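Local coordinates for ABC transporter sugar binding protein (Xanthomonas axonopodis pv. citri, PDB 3UOR), which probably binds maltose or related sugars in the periplasm as the solute-binding component of an ABC transporter, at residues 145-155 and 280-290; 182-190 and 256-264. All coordinates share one frame; numbering follows the deposited sequence.

Interaction 1: residues 145-155 and 280-290; sequences RLLFYRKDLLR and MEGNWGTAPLP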
loop_
_atom_site.group_PDB
_atom_site.type_symbol
_atom_site.label_atom_id
_atom_site.label_comp_id
_atom_site.label_asym_id
_atom_site.label_seq_id
_atom_site.Cartn_x
_atom_site.Cartn_y
_atom_site.Cartn_z
ATOM N N ARG A 145 -4.313 2.148 2.888
ATOM C CA ARG A 145 -5.693 1.742 3.157
ATOM C C ARG A 145 -6.270 2.517 4.324
ATOM O O ARG A 145 -5.620 2.673 5.347
ATOM C CB ARG A 145 -5.734 0.234 3.486
ATOM C CG ARG A 145 -5.044 -0.643 2.421
ATOM C CD ARG A 145 -5.645 -0.372 1.047
ATOM N NE ARG A 145 -4.890 -1.027 -0.023
ATOM C CZ ARG A 145 -4.979 -2.324 -0.316
ATOM N NH1 ARG A 145 -5.797 -3.115 0.383
ATOM N NH2 ARG A 145 -4.250 -2.834 -1.308
ATOM N N LEU A 146 -7.490 3.013 4.177
ATOM C CA LEU A 146 -8.093 3.811 5.240
ATOM C C LEU A 146 -9.607 3.631 5.142
ATOM O O LEU A 146 -10.076 2.793 4.365
ATOM C CB LEU A 146 -7.647 5.291 5.126
ATOM C CG LEU A 146 -7.784 6.016 3.784
ATOM C CD1 LEU A 146 -9.218 5.948 3.273
ATOM C CD2 LEU A 146 -7.290 7.500 3.840
ATOM N N LEU A 147 -10.386 4.397 5.903
ATOM C CA LEU A 147 -11.833 4.158 5.958
ATOM C C LEU A 147 -12.663 4.961 4.971
ATOM O O LEU A 147 -12.672 6.174 5.024
ATOM C CB LEU A 147 -12.373 4.441 7.368
ATOM C CG LEU A 147 -11.676 3.723 8.521
ATOM C CD1 LEU A 147 -12.129 4.329 9.838
ATOM C CD2 LEU A 147 -11.966 2.223 8.495
ATOM N N PHE A 148 -13.372 4.276 4.085
ATOM C CA PHE A 148 -14.477 4.877 3.350
ATOM C C PHE A 148 -15.671 4.747 4.271
ATOM O O PHE A 148 -15.839 3.707 4.897
ATOM C CB PHE A 148 -14.743 4.102 2.047
ATOM C CG PHE A 148 -13.698 4.317 1.001
ATOM C CD1 PHE A 148 -13.949 5.139 -0.094
ATOM C CD2 PHE A 148 -12.457 3.738 1.121
ATOM C CE1 PHE A 148 -12.974 5.356 -1.060
ATOM C CE2 PHE A 148 -11.472 3.966 0.156
ATOM C CZ PHE A 148 -11.736 4.770 -0.933
ATOM N N TYR A 149 -16.503 5.783 4.361
ATOM C CA TYR A 149 -17.615 5.761 5.301
ATOM C C TYR A 149 -18.868 6.437 4.787
ATOM O O TYR A 149 -18.792 7.375 3.990
ATOM C CB TYR A 149 -17.225 6.381 6.644
ATOM C CG TYR A 149 -16.988 7.870 6.614
ATOM C CD1 TYR A 149 -15.797 8.402 6.105
ATOM C CD2 TYR A 149 -17.949 8.749 7.100
ATOM C CE1 TYR A 149 -15.571 9.784 6.082
ATOM C CE2 TYR A 149 -17.738 10.128 7.087
ATOM C CZ TYR A 149 -16.550 10.640 6.579
ATOM O OH TYR A 149 -16.348 11.993 6.589
ATOM N N ARG A 150 -20.016 5.940 5.252
ATOM C CA ARG A 150 -21.310 6.563 4.998
ATOM C C ARG A 150 -21.565 7.647 6.039
ATOM O O ARG A 150 -21.765 7.348 7.222
ATOM C CB ARG A 150 -22.424 5.518 5.047
ATOM C CG ARG A 150 -22.371 4.491 3.904
ATOM C CD ARG A 150 -23.186 4.962 2.709
ATOM N NE ARG A 150 -24.554 5.352 3.095
ATOM C CZ ARG A 150 -25.594 4.518 3.116
ATOM N NH1 ARG A 150 -25.437 3.246 2.770
ATOM N NH2 ARG A 150 -26.797 4.952 3.472
ATOM N N LYS A 151 -21.537 8.906 5.598
ATOM C CA LYS A 151 -21.741 10.051 6.481
ATOM C C LYS A 151 -23.109 10.021 7.151
ATOM O O LYS A 151 -23.230 10.248 8.357
ATOM C CB LYS A 151 -21.588 11.363 5.712
ATOM C CG LYS A 151 -20.191 11.617 5.195
ATOM C CD LYS A 151 -20.095 12.963 4.476
ATOM C CE LYS A 151 -18.685 13.185 3.918
ATOM N NZ LYS A 151 -18.569 14.412 3.080
ATOM N N ASP A 152 -24.135 9.758 6.355
ATOM C CA ASP A 152 -25.491 9.651 6.878
ATOM C C ASP A 152 -25.585 8.570 7.961
ATOM O O ASP A 152 -26.103 8.823 9.043
ATOM C CB ASP A 152 -26.483 9.398 5.739
ATOM C CG ASP A 152 -26.108 8.193 4.885
ATOM O OD1 ASP A 152 -24.943 7.756 4.944
ATOM O OD2 ASP A 152 -26.979 7.685 4.145
ATOM N N LEU A 153 -25.062 7.376 7.693
ATOM C CA LEU A 153 -25.115 6.299 8.690
ATOM C C LEU A 153 -24.330 6.662 9.955
ATOM O O LEU A 153 -24.717 6.301 11.061
ATOM C CB LEU A 153 -24.610 4.979 8.098
ATOM C CG LEU A 153 -25.630 4.031 7.447
ATOM C CD1 LEU A 153 -26.572 4.779 6.532
ATOM C CD2 LEU A 153 -24.962 2.865 6.692
ATOM N N LEU A 154 -23.224 7.384 9.788
ATOM C CA LEU A 154 -22.425 7.836 10.924
ATOM C C LEU A 154 -23.226 8.816 11.789
ATOM O O LEU A 154 -23.231 8.720 13.025
ATOM C CB LEU A 154 -21.141 8.508 10.439
ATOM C CG LEU A 154 -20.220 9.025 11.539
ATOM C CD1 LEU A 154 -19.672 7.874 12.372
ATOM C CD2 LEU A 154 -19.081 9.812 10.919
ATOM N N ARG A 155 -23.899 9.751 11.124
ATOM C CA ARG A 155 -24.749 10.742 11.783
ATOM C C ARG A 155 -25.949 10.085 12.480
ATOM O O ARG A 155 -26.324 10.471 13.591
ATOM C CB ARG A 155 -25.204 11.817 10.768
ATOM C CG ARG A 155 -26.283 12.793 11.291
ATOM C CD ARG A 155 -26.569 13.923 10.301
ATOM N NE ARG A 155 -26.377 13.527 8.910
ATOM C CZ ARG A 155 -25.362 13.939 8.151
ATOM N NH1 ARG A 155 -24.459 14.775 8.664
ATOM N NH2 ARG A 155 -25.247 13.518 6.881
ATOM N N MET A 280 -27.208 10.353 -3.086
ATOM C CA MET A 280 -26.042 10.049 -2.256
ATOM C C MET A 280 -24.782 10.881 -2.482
ATOM O O MET A 280 -23.758 10.616 -1.844
ATOM C CB MET A 280 -25.665 8.578 -2.415
ATOM C CG MET A 280 -26.507 7.650 -1.613
ATOM S SD MET A 280 -26.071 7.726 0.125
ATOM C CE MET A 280 -26.478 6.035 0.555
ATOM N N GLU A 281 -24.824 11.855 -3.386
ATOM C CA GLU A 281 -23.656 12.703 -3.571
ATOM C C GLU A 281 -23.354 13.384 -2.234
ATOM O O GLU A 281 -24.261 13.913 -1.581
ATOM C CB GLU A 281 -23.870 13.725 -4.697
ATOM C CG GLU A 281 -22.688 14.688 -4.888
ATOM C CD GLU A 281 -22.215 14.816 -6.344
ATOM O OE1 GLU A 281 -23.054 15.026 -7.248
ATOM O OE2 GLU A 281 -20.990 14.724 -6.578
ATOM N N GLY A 282 -22.094 13.326 -1.803
ATOM C CA GLY A 282 -21.682 13.952 -0.554
ATOM C C GLY A 282 -22.150 13.319 0.758
ATOM O O GLY A 282 -21.942 13.895 1.827
ATOM N N ASN A 283 -22.782 12.150 0.696
ATOM C CA ASN A 283 -23.111 11.410 1.911
ATOM C C ASN A 283 -22.117 10.295 2.243
ATOM O O ASN A 283 -22.384 9.450 3.095
ATOM C CB ASN A 283 -24.541 10.870 1.864
ATOM C CG ASN A 283 -25.566 11.932 2.205
ATOM O OD1 ASN A 283 -25.709 12.322 3.368
ATOM N ND2 ASN A 283 -26.275 12.423 1.191
ATOM N N TRP A 284 -20.969 10.293 1.570
ATOM C CA TRP A 284 -19.896 9.385 1.937
ATOM C C TRP A 284 -18.565 10.097 1.790
ATOM O O TRP A 284 -18.453 11.077 1.060
ATOM C CB TRP A 284 -19.918 8.126 1.070
ATOM C CG TRP A 284 -19.662 8.413 -0.376
ATOM C CD1 TRP A 284 -20.561 8.903 -1.286
ATOM C CD2 TRP A 284 -18.427 8.239 -1.086
ATOM N NE1 TRP A 284 -19.962 9.033 -2.511
ATOM C CE2 TRP A 284 -18.652 8.639 -2.416
ATOM C CE3 TRP A 284 -17.148 7.809 -0.721
ATOM C CZ2 TRP A 284 -17.659 8.609 -3.379
ATOM C CZ3 TRP A 284 -16.157 7.777 -1.681
ATOM C CH2 TRP A 284 -16.417 8.173 -2.996
ATOM N N GLY A 285 -17.557 9.597 2.488
ATOM C CA GLY A 285 -16.246 10.188 2.421
ATOM C C GLY A 285 -15.169 9.222 2.814
ATOM O O GLY A 285 -15.426 8.029 2.958
ATOM N N THR A 286 -13.964 9.748 2.997
ATOM C CA THR A 286 -12.833 8.951 3.408
ATOM C C THR A 286 -12.250 9.567 4.679
ATOM O O THR A 286 -12.317 10.776 4.856
ATOM C CB THR A 286 -11.771 8.961 2.308
ATOM O OG1 THR A 286 -11.378 10.307 2.062
ATOM C CG2 THR A 286 -12.323 8.384 1.018
ATOM N N ALA A 287 -11.689 8.744 5.565
ATOM C CA ALA A 287 -11.115 9.239 6.812
ATOM C C ALA A 287 -9.873 8.434 7.110
ATOM O O ALA A 287 -9.827 7.242 6.853
ATOM C CB ALA A 287 -12.120 9.117 7.997
ATOM N N PRO A 288 -8.857 9.074 7.676
ATOM C CA PRO A 288 -7.629 8.304 7.882
ATOM C C PRO A 288 -7.833 7.257 8.971
ATOM O O PRO A 288 -8.795 7.337 9.718
ATOM C CB PRO A 288 -6.597 9.372 8.276
ATOM C CG PRO A 288 -7.383 10.544 8.741
ATOM C CD PRO A 288 -8.755 10.469 8.128
ATOM N N LEU A 289 -6.939 6.285 9.051
ATOM C CA LEU A 289 -7.110 5.126 9.925
ATOM C C LEU A 289 -6.930 5.494 11.400
ATOM O O LEU A 289 -5.902 6.055 11.772
ATOM C CB LEU A 289 -6.066 4.072 9.513
ATOM C CG LEU A 289 -6.362 2.579 9.580
ATOM C CD1 LEU A 289 -7.683 2.236 8.892
ATOM C CD2 LEU A 289 -5.205 1.780 8.997
ATOM N N PRO A 290 -7.924 5.195 12.254
ATOM C CA PRO A 290 -7.655 5.459 13.674
ATOM C C PRO A 290 -6.467 4.644 14.173
ATOM O O PRO A 290 -6.222 3.548 13.673
ATOM C CB PRO A 290 -8.936 4.984 14.360
ATOM C CG PRO A 290 -9.994 5.119 13.289
ATOM C CD PRO A 290 -9.319 4.771 12.017
#
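Phe148, Trp284 and Thr286 meet on one face of an antiparallel strand pair, 146-150 against 284-287, in the alpha/beta fold of a periplasmic solute-binding protein; the axes of these short segments approach to 4.6 Å. CG2 of Thr286 sits over the Phe148 ring, 4.0 Å from its centroid and 22° off the normal, a CH-pi contact. Trp284 CZ3 comes in at the edge of the same ring, 3.8 Å from Phe148 CD1, while Phe272 of helix 267-275 also meets both aromatic rings. On the other face, Tyr149 holds CG between its backbone N and carbonyl carbon (chi1 69°), which lays the ring across Gly285 and brings CE1 to 4.0 Å from Ala287 CB. Further along that face the Leu147 CD1 methyl meets the Pro290 ring at CD, 3.6 Å away. Between the faces, Leu147 and Ala287 exchange two backbone hydrogen bonds, as do Tyr149 and Gly285. The ladder ends where the helix begins: Lys151 N donates to Asn283 O at 2.7 Å, from well above the carbonyl plane. Beside it, Arg150, the N-cap residue, bends at chi2 and chi3 and forms a side-on salt bridge with the Asp152 carboxylate, NE to OD1 and NH2 to OD2, while its NH1 bonds to Phe254 O. The NH2 bond is nearly straight, 174° at the hydrogen, with Asp152 OD2 lying in the guanidinium plane 2.8 Å from Arg150 NH2.

Interaction 2: residues 182-190 and 256-264; sequences PDRYAILMP and NGYYAFYLS
Leu188 packs against Tyr259 and Tyr262 where short parallel strands, 187-188 and part of 259-264, pair at the edge of a mixed sheet in this binding-protein fold. Leu188 CB lies over the centre of the Tyr259 ring, 3.5 Å from the centroid and 5° off the normal, a CH-pi contact. Standing opposite the backbone N (chi1 171°), Leu188 CG carries the branch beside the Tyr262 ring, 4.0 Å from Tyr262 CD1. Leu188 CD2 then touches both rings, about a right angle apart, 3.3 Å from Tyr259 CZ and 3.7 Å from Tyr262 CD1. The Tyr259 hydroxyl bonds beyond this contact, to Val250 O. Backbone bonds from Leu188 N to Phe261 O and from Phe261 N to Ala186 O fix the parallel register. Across the corners at Ala186 and Ala260, Tyr185 turns its edge toward the face of Tyr258 in an offset edge-to-face pair, planes at 86°. At the outer end Gly257, closing a helix in a Schellman motif, offers its carbonyl to Arg184. NE and NH2 of that arginine both bond to the one oxygen from the same face of its carbonyl plane. A water donates to both segments, bridging Gly257 O (2.8 Å) and Tyr185 O (3.0 Å).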
loop_
_atom_site.group_PDB
_atom_site.type_symbol
_atom_site.label_atom_id
_atom_site.label_comp_id
_atom_site.label_asym_id
_atom_site.label_seq_id
_atom_site.Cartn_x
_atom_site.Cartn_y
_atom_site.Cartn_z
ATOM N N PRO A 182 -28.937 -6.843 13.918
ATOM C CA PRO A 182 -28.137 -8.069 13.891
ATOM C C PRO A 182 -27.681 -8.448 12.493
ATOM O O PRO A 182 -26.653 -9.130 12.357
ATOM C CB PRO A 182 -29.105 -9.142 14.407
ATOM C CG PRO A 182 -30.221 -8.384 15.066
ATOM C CD PRO A 182 -30.325 -7.087 14.341
ATOM N N ASP A 183 -28.430 -8.039 11.472
ATOM C CA ASP A 183 -28.145 -8.507 10.110
ATOM C C ASP A 183 -27.274 -7.528 9.308
ATOM O O ASP A 183 -26.984 -7.762 8.137
ATOM C CB ASP A 183 -29.450 -8.795 9.355
ATOM C CG ASP A 183 -30.347 -9.810 10.075
ATOM O OD1 ASP A 183 -29.821 -10.822 10.596
ATOM O OD2 ASP A 183 -31.584 -9.591 10.108
ATOM N N ARG A 184 -26.876 -6.427 9.937
ATOM C CA ARG A 184 -26.041 -5.429 9.278
ATOM C C ARG A 184 -24.854 -5.081 10.167
ATOM O O ARG A 184 -24.848 -5.393 11.362
ATOM C CB ARG A 184 -26.854 -4.188 8.926
ATOM C CG ARG A 184 -28.030 -4.485 8.011
ATOM C CD ARG A 184 -29.021 -3.332 7.969
ATOM N NE ARG A 184 -28.385 -2.075 7.597
ATOM C CZ ARG A 184 -28.928 -0.873 7.788
ATOM N NH1 ARG A 184 -30.120 -0.778 8.357
ATOM N NH2 ARG A 184 -28.276 0.233 7.419
ATOM N N TYR A 185 -23.842 -4.444 9.584
ATOM C CA TYR A 185 -22.552 -4.365 10.244
ATOM C C TYR A 185 -21.985 -2.961 10.253
ATOM O O TYR A 185 -22.431 -2.103 9.500
ATOM C CB TYR A 185 -21.581 -5.340 9.582
ATOM C CG TYR A 185 -22.030 -6.771 9.739
ATOM C CD1 TYR A 185 -21.607 -7.535 10.822
ATOM C CD2 TYR A 185 -22.899 -7.354 8.822
ATOM C CE1 TYR A 185 -22.025 -8.850 10.983
ATOM C CE2 TYR A 185 -23.331 -8.676 8.974
ATOM C CZ TYR A 185 -22.893 -9.415 10.062
ATOM O OH TYR A 185 -23.311 -10.721 10.239
ATOM N N ALA A 186 -21.002 -2.729 11.117
ATOM C CA ALA A 186 -20.342 -1.435 11.166
ATOM C C ALA A 186 -19.275 -1.316 10.065
ATOM O O ALA A 186 -19.175 -0.290 9.407
ATOM C CB ALA A 186 -19.738 -1.197 12.539
ATOM N N ILE A 187 -18.496 -2.374 9.846
ATOM C CA ILE A 187 -17.341 -2.281 8.950
ATOM C C ILE A 187 -17.098 -3.577 8.186
ATOM O O ILE A 187 -17.292 -4.673 8.723
ATOM C CB ILE A 187 -16.059 -1.936 9.740
ATOM C CG1 ILE A 187 -14.875 -1.683 8.802
ATOM C CG2 ILE A 187 -15.714 -3.059 10.706
ATOM C CD1 ILE A 187 -13.656 -1.113 9.547
ATOM N N LEU A 188 -16.669 -3.441 6.936
ATOM C CA LEU A 188 -16.282 -4.573 6.111
ATOM C C LEU A 188 -14.759 -4.664 5.947
ATOM O O LEU A 188 -14.122 -3.737 5.440
ATOM C CB LEU A 188 -16.934 -4.477 4.726
ATOM C CG LEU A 188 -16.407 -5.520 3.739
ATOM C CD1 LEU A 188 -16.821 -6.910 4.188
ATOM C CD2 LEU A 188 -16.894 -5.246 2.321
ATOM N N MET A 189 -14.198 -5.783 6.395
ATOM C CA MET A 189 -12.789 -6.110 6.249
ATOM C C MET A 189 -12.726 -7.581 5.838
ATOM O O MET A 189 -12.738 -8.467 6.697
ATOM C CB MET A 189 -12.051 -5.964 7.588
ATOM C CG MET A 189 -12.102 -4.582 8.226
ATOM S SD MET A 189 -11.039 -4.448 9.688
ATOM C CE MET A 189 -11.892 -5.594 10.819
ATOM N N PRO A 190 -12.670 -7.853 4.529
ATOM C CA PRO A 190 -12.698 -9.245 4.054
ATOM C C PRO A 190 -11.559 -10.072 4.637
ATOM O O PRO A 190 -10.417 -9.645 4.582
ATOM C CB PRO A 190 -12.545 -9.110 2.539
ATOM C CG PRO A 190 -12.977 -7.708 2.232
ATOM C CD PRO A 190 -12.564 -6.885 3.425
ATOM N N ASN A 256 -25.944 0.332 0.016
ATOM C CA ASN A 256 -27.144 -0.324 0.511
ATOM C C ASN A 256 -27.204 -0.336 2.027
ATOM O O ASN A 256 -28.224 -0.699 2.598
ATOM C CB ASN A 256 -27.239 -1.756 -0.020
ATOM C CG ASN A 256 -27.873 -1.822 -1.394
ATOM O OD1 ASN A 256 -28.628 -0.923 -1.782
ATOM N ND2 ASN A 256 -27.575 -2.888 -2.141
ATOM N N GLY A 257 -26.112 0.049 2.680
ATOM C CA GLY A 257 -26.111 0.145 4.127
ATOM C C GLY A 257 -25.835 -1.165 4.858
ATOM O O GLY A 257 -26.005 -1.236 6.075
ATOM N N TYR A 258 -25.397 -2.192 4.134
ATOM C CA TYR A 258 -25.002 -3.462 4.760
ATOM C C TYR A 258 -23.862 -3.258 5.766
ATOM O O TYR A 258 -23.723 -4.011 6.727
ATOM C CB TYR A 258 -24.603 -4.500 3.697
ATOM C CG TYR A 258 -24.268 -5.892 4.236
ATOM C CD1 TYR A 258 -25.073 -6.514 5.189
ATOM C CD2 TYR A 258 -23.168 -6.599 3.758
ATOM C CE1 TYR A 258 -24.771 -7.792 5.669
ATOM C CE2 TYR A 258 -22.862 -7.880 4.229
ATOM C CZ TYR A 258 -23.662 -8.465 5.182
ATOM O OH TYR A 258 -23.349 -9.728 5.637
ATOM N N TYR A 259 -23.045 -2.234 5.535
ATOM C CA TYR A 259 -22.010 -1.842 6.485
ATOM C C TYR A 259 -21.695 -0.371 6.275
ATOM O O TYR A 259 -21.760 0.117 5.149
ATOM C CB TYR A 259 -20.745 -2.701 6.320
ATOM C CG TYR A 259 -20.383 -3.008 4.885
ATOM C CD1 TYR A 259 -20.753 -4.213 4.300
ATOM C CD2 TYR A 259 -19.683 -2.094 4.117
ATOM C CE1 TYR A 259 -20.440 -4.494 3.004
ATOM C CE2 TYR A 259 -19.366 -2.364 2.803
ATOM C CZ TYR A 259 -19.748 -3.566 2.253
ATOM O OH TYR A 259 -19.424 -3.856 0.948
ATOM N N ALA A 260 -21.348 0.318 7.362
ATOM C CA ALA A 260 -21.099 1.753 7.335
ATOM C C ALA A 260 -19.683 2.140 6.885
ATOM O O ALA A 260 -19.490 3.190 6.228
ATOM C CB ALA A 260 -21.391 2.335 8.713
ATOM N N PHE A 261 -18.698 1.315 7.264
ATOM C CA PHE A 261 -17.291 1.543 6.902
ATOM C C PHE A 261 -16.750 0.437 6.011
ATOM O O PHE A 261 -17.131 -0.739 6.121
ATOM C CB PHE A 261 -16.365 1.598 8.135
ATOM C CG PHE A 261 -16.757 2.611 9.177
ATOM C CD1 PHE A 261 -17.518 3.724 8.852
ATOM C CD2 PHE A 261 -16.324 2.459 10.493
ATOM C CE1 PHE A 261 -17.847 4.663 9.817
ATOM C CE2 PHE A 261 -16.655 3.387 11.461
ATOM C CZ PHE A 261 -17.413 4.493 11.125
ATOM N N TYR A 262 -15.804 0.818 5.166
ATOM C CA TYR A 262 -15.081 -0.113 4.327
ATOM C C TYR A 262 -13.616 0.322 4.367
ATOM O O TYR A 262 -13.285 1.450 3.996
ATOM C CB TYR A 262 -15.650 -0.080 2.910
ATOM C CG TYR A 262 -14.962 -0.972 1.901
ATOM C CD1 TYR A 262 -14.628 -2.282 2.205
ATOM C CD2 TYR A 262 -14.703 -0.515 0.619
ATOM C CE1 TYR A 262 -14.012 -3.103 1.266
ATOM C CE2 TYR A 262 -14.085 -1.332 -0.341
ATOM C CZ TYR A 262 -13.743 -2.615 -0.006
ATOM O OH TYR A 262 -13.135 -3.410 -0.947
ATOM N N LEU A 263 -12.752 -0.562 4.854
ATOM C CA LEU A 263 -11.337 -0.262 4.971
ATOM C C LEU A 263 -10.595 -0.635 3.690
ATOM O O LEU A 263 -10.330 -1.808 3.453
ATOM C CB LEU A 263 -10.754 -1.009 6.162
ATOM C CG LEU A 263 -9.532 -0.393 6.845
ATOM C CD1 LEU A 263 -9.206 -1.166 8.099
ATOM C CD2 LEU A 263 -8.346 -0.376 5.872
ATOM N N SER A 264 -10.228 0.352 2.870
ATOM C CA SER A 264 -9.654 0.033 1.555
ATOM C C SER A 264 -8.865 1.196 0.930
ATOM O O SER A 264 -8.629 2.225 1.566
ATOM C CB SER A 264 -10.778 -0.416 0.601
ATOM O OG SER A 264 -10.275 -1.172 -0.482
HETATM O O HOH W 1 -24.582 -0.414 8.322
#

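Overall arrangement
Strand 259-264 joins the two contacts: it lies between strand 134-150 and strand 187-188, antiparallel to the first and parallel to the second. Two probable backbone hydrogen bonds mark this, Phe148 N to Tyr262 O at 2.8 Å and Ser264 N to Leu146 O at 2.9 Å. Interaction 2 is the more buried, ten of its fourteen touching residues enclosed; interaction 1 is partly buried, nine of nineteen. Their chemistry differs: interaction 1 has a regular ladder ending in a salt bridge at a helix start, whereas interaction 2 has three good backbone bonds and two weak ones at the corner, tyrosine-rich packing and a glycine carbonyl just after a helix. Tyr149 CB packs against Phe261 CD1, joining side chains.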